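Local structure of putative diflavin flavoprotein A 5 (Nostoc sp. PCC 7120, 4FEK) at residues E32-L37 / N202-P207; E69-T74 / K97-L102; F108-S111 / D117-A120. The protein probably transfers electrons from NADH to oxygen, reducing it to water, and is represented here by its N-terminal metallo-beta-lactamase-like domain. All coordinates share one frame; numbering follows the deposited sequence.

Contact 1: residues E32-L37 / N202-P207; sequences EIEYAL and NCLMAP
The carbonyl oxygen of Ile33 is held by two hydrogen bonds and also touched by a sulfur: Ala36 N closes a 3-10 turn on Ile33 O at 3.0 Å, Tyr199 OH of helix 194-205 binds it as well, and Cys203 SG lies 3.9 Å from Ile33 O. No hydrogen bond links the two segments themselves. The thiol sulfur rests against the short turn, 3.8 Å from Glu34 CA and 4.2 Å from Ile33 CG1. Cys203 SG, beside its backbone N (chi1 -74°), is set against the Ile33-Glu34 backbone, while Cys203 CB meets Glu34 CB at 4.2 Å. The Glu34 chain bends at chi2 (-93°), which brings its carboxylate carbon CD within 4.4 Å of Leu204 CD2, an apolar methyl beside a polar group near the surface. Glu34 also touches His179, and the Tyr35 ring meets that of His179 at about 45°, so the turn faces a second loop as well. The backbones come close, Glu34 CA lying 5.8 Å from Cys203 CA. This is a long connection between beta strands 18-25 and 41-49 folded against Cys203 and Leu204 of helix 194-205, at the surface of a metallo-beta-lactamase fold.

Contact 2: residues E69-T74 / K97-L102; sequences EALQQT and KALLEL
The Gln72 side-chain amide reaches toward Leu102 with its nitrogen end: Leu102 CD2 lies 4.2 Å from Gln72 NE2, beyond the nitrogen and raised about 29° from the amide plane. The Gln72 chain is extended beyond CG, and the two side chains cross at about a right angle in an exposed van der Waals contact. A second flat group, the Glu101 carboxylate, turns to its own helix instead. Lys97 NZ meets Glu101 OE2 on its anti side at 3.1 Å, 24° out of the carboxylate plane, giving a salt bridge one turn apart along helix 93-102.

Deeper in, Leu71 CD2 and Leu99 CD2 touch methyl to methyl at 3.9 Å, again with the side chains crossing at about a right angle. In Leu71, CG stands anti to the backbone N (chi1 179°), directing the branch across to the other helix. Leu68, one turn before it in helix 61-74, touches both Ala98 and Leu99, and Pro58 also packs on Leu99. Within 69-74, Thr74 OG1 donates to Ala70 O at 2.7 Å, while Ala70 and Thr74 both touch strands 8-15 and 18-25. Between 69-74 and 97-102 it is the ends of side chains that meet, with Leu71 CA 10.2 Å from Leu99 CA. Helix 61-74 connects parallel strands 53-56 and 80-84, and helix 93-102 connects 80-84 with 107-111; such neighbouring crossover helices form the outer layer over a sheet in the metallo-beta-lactamase fold.

Contact 3: residues F108-S111 / D117-A120; sequences FVCS and DLRA
Apolar contact joins Leu118 to Phe108 and Cys110, and one methyl does nearly all of it. Leu118 CD1 lies 3.7 Å from Phe108 CB and 3.9 Å from Phe108 CG, with Phe108 CD2 a little farther at 4.2 Å. The methyl therefore bears on the root of the aromatic side chain, oblique to the ring. Cys110, two residues along the strand and pointing the same way, brings its SG to 4.4 Å from Leu118 CD1. The leucine thus spans the two residues of the strand that point toward the helix. Its CD1 stands anti to CA (chi2 -180°), which lets it reach from the helix to the strand, the nearest CA atoms, of Phe108 and Leu118, being 8.8 Å apart. Leu118 also touches Ile129 of the neighbouring strand and Phe96 of helix 93-102.

The hydrogen bonds around the contact are made by the strand backbone and by Arg119. Strand 107-111 is paired on both edges: Phe108 and Cys110 bond to Leu130, and Val109 to Val83 and Leu85. At the helix, Arg119 NH1 binds the carbonyl oxygen of Leu127, tying the charged side chain to the connection that precedes strand 129-132.

With the backbones of Phe108, Val109 and Cys110 bonded to their neighbours in the sheet, the helix meets this face of the strand with a leucine methyl, and no hydrogen bond crosses between the two segments. Helix 112-121 of this beta-alpha-beta unit is probably held on its first strand mainly by dispersion and the exclusion of water, while Asp117 and Arg119 are exposed.

Overall arrangement
Contact 3 is wholly buried, contact 2 partly so, and contact 1 lies at the surface. Contacts 2 and 3 belong to the same layered region: helix 93-102 leads into strand 107-111, and the two meet where Leu100 CD2 comes 3.5 Å from Phe108 CE1. Contact 2 joins helix to helix and contact 3 helix to strand, their centres 18 Å apart. Contact 1 stands apart, its centre 30 Å from that of contact 2 and 26 Å from that of contact 3, although both are nested within the chain loop it closes. Chemistry follows place: hydrocarbon and sulfur in contact 3, leucines beside an amide in contact 2, and a thiol against backbone in contact 1.

Contact 1: residues E32-L37 / N202-P207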
# COMPACT_ATOMS: atom_id res chain seq x y z
N GLU A 32 -3.70 -5.85 18.94
CA GLU A 32 -3.85 -4.39 18.92
C GLU A 32 -5.26 -4.04 18.51
O GLU A 32 -5.96 -4.87 17.94
CB GLU A 32 -2.87 -3.77 17.92
CG GLU A 32 -1.39 -4.05 18.20
CD GLU A 32 -0.97 -3.69 19.63
OE1 GLU A 32 -1.49 -2.70 20.18
OE2 GLU A 32 -0.10 -4.40 20.20
N ILE A 33 -5.67 -2.80 18.79
CA ILE A 33 -7.07 -2.44 18.61
C ILE A 33 -7.55 -2.57 17.17
O ILE A 33 -8.72 -2.83 16.94
CB ILE A 33 -7.41 -1.01 19.11
CG1 ILE A 33 -6.54 0.02 18.39
CG2 ILE A 33 -7.27 -0.90 20.64
CD1 ILE A 33 -6.85 1.45 18.75
N GLU A 34 -6.67 -2.37 16.19
CA GLU A 34 -7.17 -2.41 14.81
C GLU A 34 -7.72 -3.79 14.41
O GLU A 34 -8.52 -3.89 13.48
CB GLU A 34 -6.16 -1.86 13.80
CG GLU A 34 -4.83 -2.58 13.79
CD GLU A 34 -3.80 -1.92 14.71
OE1 GLU A 34 -4.19 -1.30 15.75
OE2 GLU A 34 -2.60 -2.04 14.38
N TYR A 35 -7.33 -4.83 15.15
CA TYR A 35 -7.79 -6.19 14.86
C TYR A 35 -8.92 -6.63 15.78
O TYR A 35 -9.37 -7.77 15.69
CB TYR A 35 -6.63 -7.19 14.95
CG TYR A 35 -5.49 -6.85 14.01
CD1 TYR A 35 -5.54 -7.21 12.68
CD2 TYR A 35 -4.39 -6.14 14.47
CE1 TYR A 35 -4.51 -6.87 11.80
CE2 TYR A 35 -3.35 -5.81 13.61
CZ TYR A 35 -3.42 -6.18 12.28
OH TYR A 35 -2.40 -5.85 11.43
N ALA A 36 -9.39 -5.71 16.63
CA ALA A 36 -10.29 -6.05 17.73
C ALA A 36 -11.69 -6.48 17.30
O ALA A 36 -12.46 -6.99 18.11
CB ALA A 36 -10.38 -4.91 18.75
N LEU A 37 -12.02 -6.28 16.02
CA LEU A 37 -13.26 -6.83 15.46
C LEU A 37 -13.12 -8.32 15.11
O LEU A 37 -14.09 -8.95 14.72
CB LEU A 37 -13.70 -6.05 14.22
CG LEU A 37 -14.67 -4.88 14.41
CD1 LEU A 37 -14.48 -4.18 15.75
CD2 LEU A 37 -14.55 -3.88 13.27
N ASN A 202 -11.32 5.08 12.27
CA ASN A 202 -11.26 5.46 13.67
C ASN A 202 -10.03 4.98 14.42
O ASN A 202 -9.54 5.69 15.30
CB ASN A 202 -12.55 5.04 14.38
CG ASN A 202 -13.75 5.89 13.95
OD1 ASN A 202 -13.59 7.06 13.61
ND2 ASN A 202 -14.93 5.29 13.95
N CYS A 203 -9.53 3.79 14.06
CA CYS A 203 -8.32 3.26 14.67
C CYS A 203 -7.07 3.95 14.17
O CYS A 203 -6.24 4.37 14.98
CB CYS A 203 -8.16 1.74 14.40
SG CYS A 203 -9.25 0.73 15.32
N LEU A 204 -6.95 4.09 12.85
CA LEU A 204 -5.69 4.47 12.22
C LEU A 204 -5.61 5.85 11.55
O LEU A 204 -4.52 6.38 11.34
CB LEU A 204 -5.35 3.44 11.15
CG LEU A 204 -5.17 2.00 11.63
CD1 LEU A 204 -4.88 1.09 10.44
CD2 LEU A 204 -4.02 1.93 12.63
N MSE A 205 -6.75 6.41 11.14
CA MSE A 205 -6.76 7.67 10.39
C MSE A 205 -7.17 8.84 11.27
O MSE A 205 -6.60 9.94 11.16
CB MSE A 205 -7.75 7.62 9.22
CG MSE A 205 -7.46 6.50 8.18
SE MSE A 205 -5.91 6.91 7.09
CE MSE A 205 -6.61 8.33 5.98
N ALA A 206 -8.17 8.60 12.11
CA ALA A 206 -8.83 9.67 12.86
C ALA A 206 -7.88 10.60 13.64
O ALA A 206 -8.07 11.82 13.62
CB ALA A 206 -9.93 9.10 13.78
N PRO A 207 -6.86 10.05 14.31
CA PRO A 207 -5.98 10.98 15.04
C PRO A 207 -5.21 11.96 14.15
O PRO A 207 -4.63 12.92 14.64
CB PRO A 207 -4.98 10.05 15.74
CG PRO A 207 -5.66 8.72 15.80
CD PRO A 207 -6.47 8.64 14.55

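Contact 2: residues E69-T74 / K97-L102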
# COMPACT_ATOMS: atom_id res chain seq x y z
N GLU A 69 7.27 -16.90 -1.95
CA GLU A 69 6.87 -18.07 -2.73
C GLU A 69 5.86 -17.72 -3.83
O GLU A 69 6.04 -18.12 -4.98
CB GLU A 69 6.29 -19.17 -1.84
CG GLU A 69 7.30 -19.73 -0.83
CD GLU A 69 6.92 -21.11 -0.30
OE1 GLU A 69 6.05 -21.77 -0.92
OE2 GLU A 69 7.49 -21.54 0.73
N ALA A 70 4.81 -16.97 -3.47
CA ALA A 70 3.82 -16.55 -4.47
C ALA A 70 4.42 -15.59 -5.52
O ALA A 70 4.10 -15.66 -6.71
CB ALA A 70 2.61 -15.90 -3.78
N LEU A 71 5.30 -14.70 -5.07
CA LEU A 71 5.87 -13.70 -5.95
C LEU A 71 6.75 -14.42 -6.98
O LEU A 71 6.70 -14.11 -8.18
CB LEU A 71 6.69 -12.69 -5.15
CG LEU A 71 7.38 -11.60 -5.95
CD1 LEU A 71 6.34 -10.73 -6.60
CD2 LEU A 71 8.35 -10.79 -5.07
N GLN A 72 7.54 -15.38 -6.51
CA GLN A 72 8.38 -16.20 -7.38
C GLN A 72 7.58 -16.97 -8.41
O GLN A 72 8.06 -17.23 -9.51
CB GLN A 72 9.21 -17.20 -6.56
CG GLN A 72 10.67 -16.81 -6.41
CD GLN A 72 11.54 -17.96 -5.90
OE1 GLN A 72 11.06 -19.07 -5.65
NE2 GLN A 72 12.83 -17.69 -5.72
N GLN A 73 6.35 -17.34 -8.07
CA GLN A 73 5.49 -18.02 -9.02
C GLN A 73 4.86 -17.06 -10.02
O GLN A 73 4.40 -17.49 -11.07
CB GLN A 73 4.42 -18.85 -8.29
CG GLN A 73 5.02 -19.96 -7.43
CD GLN A 73 4.00 -20.68 -6.56
OE1 GLN A 73 2.81 -20.33 -6.56
NE2 GLN A 73 4.45 -21.68 -5.81
N THR A 74 4.88 -15.77 -9.72
CA THR A 74 4.22 -14.78 -10.57
C THR A 74 5.19 -14.03 -11.48
O THR A 74 4.87 -13.70 -12.62
CB THR A 74 3.50 -13.72 -9.70
OG1 THR A 74 2.72 -14.38 -8.70
CG2 THR A 74 2.61 -12.85 -10.56
N LYS A 97 15.10 -7.42 3.00
CA LYS A 97 16.39 -8.12 3.04
C LYS A 97 16.38 -9.37 2.17
O LYS A 97 17.33 -9.65 1.45
CB LYS A 97 16.78 -8.46 4.48
CG LYS A 97 18.16 -9.13 4.62
CD LYS A 97 18.52 -9.35 6.10
CE LYS A 97 19.82 -10.14 6.24
NZ LYS A 97 19.74 -11.50 5.61
N ALA A 98 15.28 -10.13 2.22
CA ALA A 98 15.13 -11.32 1.38
C ALA A 98 15.03 -10.97 -0.10
O ALA A 98 15.65 -11.62 -0.95
CB ALA A 98 13.93 -12.14 1.81
N LEU A 99 14.26 -9.92 -0.41
CA LEU A 99 14.13 -9.43 -1.77
C LEU A 99 15.47 -9.04 -2.35
O LEU A 99 15.79 -9.43 -3.46
CB LEU A 99 13.18 -8.23 -1.84
CG LEU A 99 11.71 -8.58 -1.91
CD1 LEU A 99 10.86 -7.33 -1.81
CD2 LEU A 99 11.40 -9.33 -3.20
N LEU A 100 16.24 -8.26 -1.58
CA LEU A 100 17.58 -7.83 -1.96
C LEU A 100 18.47 -9.01 -2.32
O LEU A 100 19.18 -8.98 -3.33
CB LEU A 100 18.24 -7.06 -0.82
CG LEU A 100 18.54 -5.57 -0.96
CD1 LEU A 100 18.32 -5.09 -2.39
CD2 LEU A 100 17.70 -4.78 0.02
N GLU A 101 18.46 -10.05 -1.49
CA GLU A 101 19.26 -11.24 -1.76
C GLU A 101 18.83 -11.92 -3.05
O GLU A 101 19.67 -12.36 -3.82
CB GLU A 101 19.19 -12.24 -0.59
CG GLU A 101 19.54 -11.64 0.76
CD GLU A 101 20.55 -12.47 1.55
OE1 GLU A 101 21.10 -13.44 0.97
OE2 GLU A 101 20.78 -12.15 2.73
N LEU A 102 17.53 -11.98 -3.30
CA LEU A 102 17.00 -12.66 -4.48
C LEU A 102 17.07 -11.82 -5.74
O LEU A 102 17.16 -12.34 -6.86
CB LEU A 102 15.54 -13.06 -4.24
CG LEU A 102 15.27 -14.12 -3.17
CD1 LEU A 102 13.78 -14.12 -2.84
CD2 LEU A 102 15.73 -15.50 -3.64

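Contact 3: residues F108-S111 / D117-A120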
# COMPACT_ATOMS: atom_id res chain seq x y z
N PHE A 108 14.88 0.73 -4.85
CA PHE A 108 13.83 1.15 -3.94
C PHE A 108 13.33 2.53 -4.33
O PHE A 108 14.12 3.44 -4.61
CB PHE A 108 14.35 1.14 -2.51
CG PHE A 108 14.57 -0.24 -1.97
CD1 PHE A 108 15.83 -0.82 -1.98
CD2 PHE A 108 13.49 -0.98 -1.51
CE1 PHE A 108 16.01 -2.10 -1.51
CE2 PHE A 108 13.67 -2.26 -1.04
CZ PHE A 108 14.94 -2.82 -1.03
N VAL A 109 12.01 2.67 -4.38
CA VAL A 109 11.35 3.92 -4.74
C VAL A 109 10.50 4.30 -3.53
O VAL A 109 9.65 3.54 -3.07
CB VAL A 109 10.47 3.77 -6.00
CG1 VAL A 109 9.78 5.11 -6.33
CG2 VAL A 109 11.31 3.30 -7.18
N CYS A 110 10.78 5.46 -2.96
CA CYS A 110 10.11 5.83 -1.73
C CYS A 110 10.00 7.34 -1.65
O CYS A 110 10.61 8.06 -2.44
CB CYS A 110 10.87 5.32 -0.50
SG CYS A 110 12.61 5.90 -0.41
N SER A 111 9.21 7.80 -0.70
CA SER A 111 9.20 9.21 -0.39
C SER A 111 10.50 9.50 0.36
O SER A 111 11.03 8.65 1.10
CB SER A 111 7.97 9.59 0.46
OG SER A 111 8.00 10.98 0.75
N ASP A 117 16.11 6.05 6.49
CA ASP A 117 15.74 4.84 7.24
C ASP A 117 16.17 3.55 6.54
O ASP A 117 16.65 2.62 7.18
CB ASP A 117 14.23 4.77 7.43
CG ASP A 117 13.70 5.86 8.34
OD1 ASP A 117 14.45 6.30 9.24
OD2 ASP A 117 12.53 6.26 8.16
N LEU A 118 15.96 3.50 5.23
CA LEU A 118 16.36 2.34 4.44
C LEU A 118 17.86 2.12 4.51
O LEU A 118 18.31 1.01 4.80
CB LEU A 118 15.96 2.53 2.98
CG LEU A 118 14.66 1.88 2.58
CD1 LEU A 118 14.38 2.14 1.10
CD2 LEU A 118 14.71 0.39 2.89
N ARG A 119 18.62 3.17 4.23
CA ARG A 119 20.08 3.06 4.17
C ARG A 119 20.64 2.65 5.53
O ARG A 119 21.62 1.92 5.60
CB ARG A 119 20.73 4.36 3.68
CG ARG A 119 20.46 4.67 2.21
CD ARG A 119 21.39 5.76 1.65
NE ARG A 119 20.99 6.19 0.31
CZ ARG A 119 21.28 5.52 -0.81
NH1 ARG A 119 21.96 4.39 -0.76
NH2 ARG A 119 20.87 5.99 -1.99
N ALA A 120 20.00 3.11 6.60
CA ALA A 120 20.43 2.75 7.94
C ALA A 120 20.11 1.29 8.27
O ALA A 120 20.84 0.66 9.04
CB ALA A 120 19.82 3.68 8.97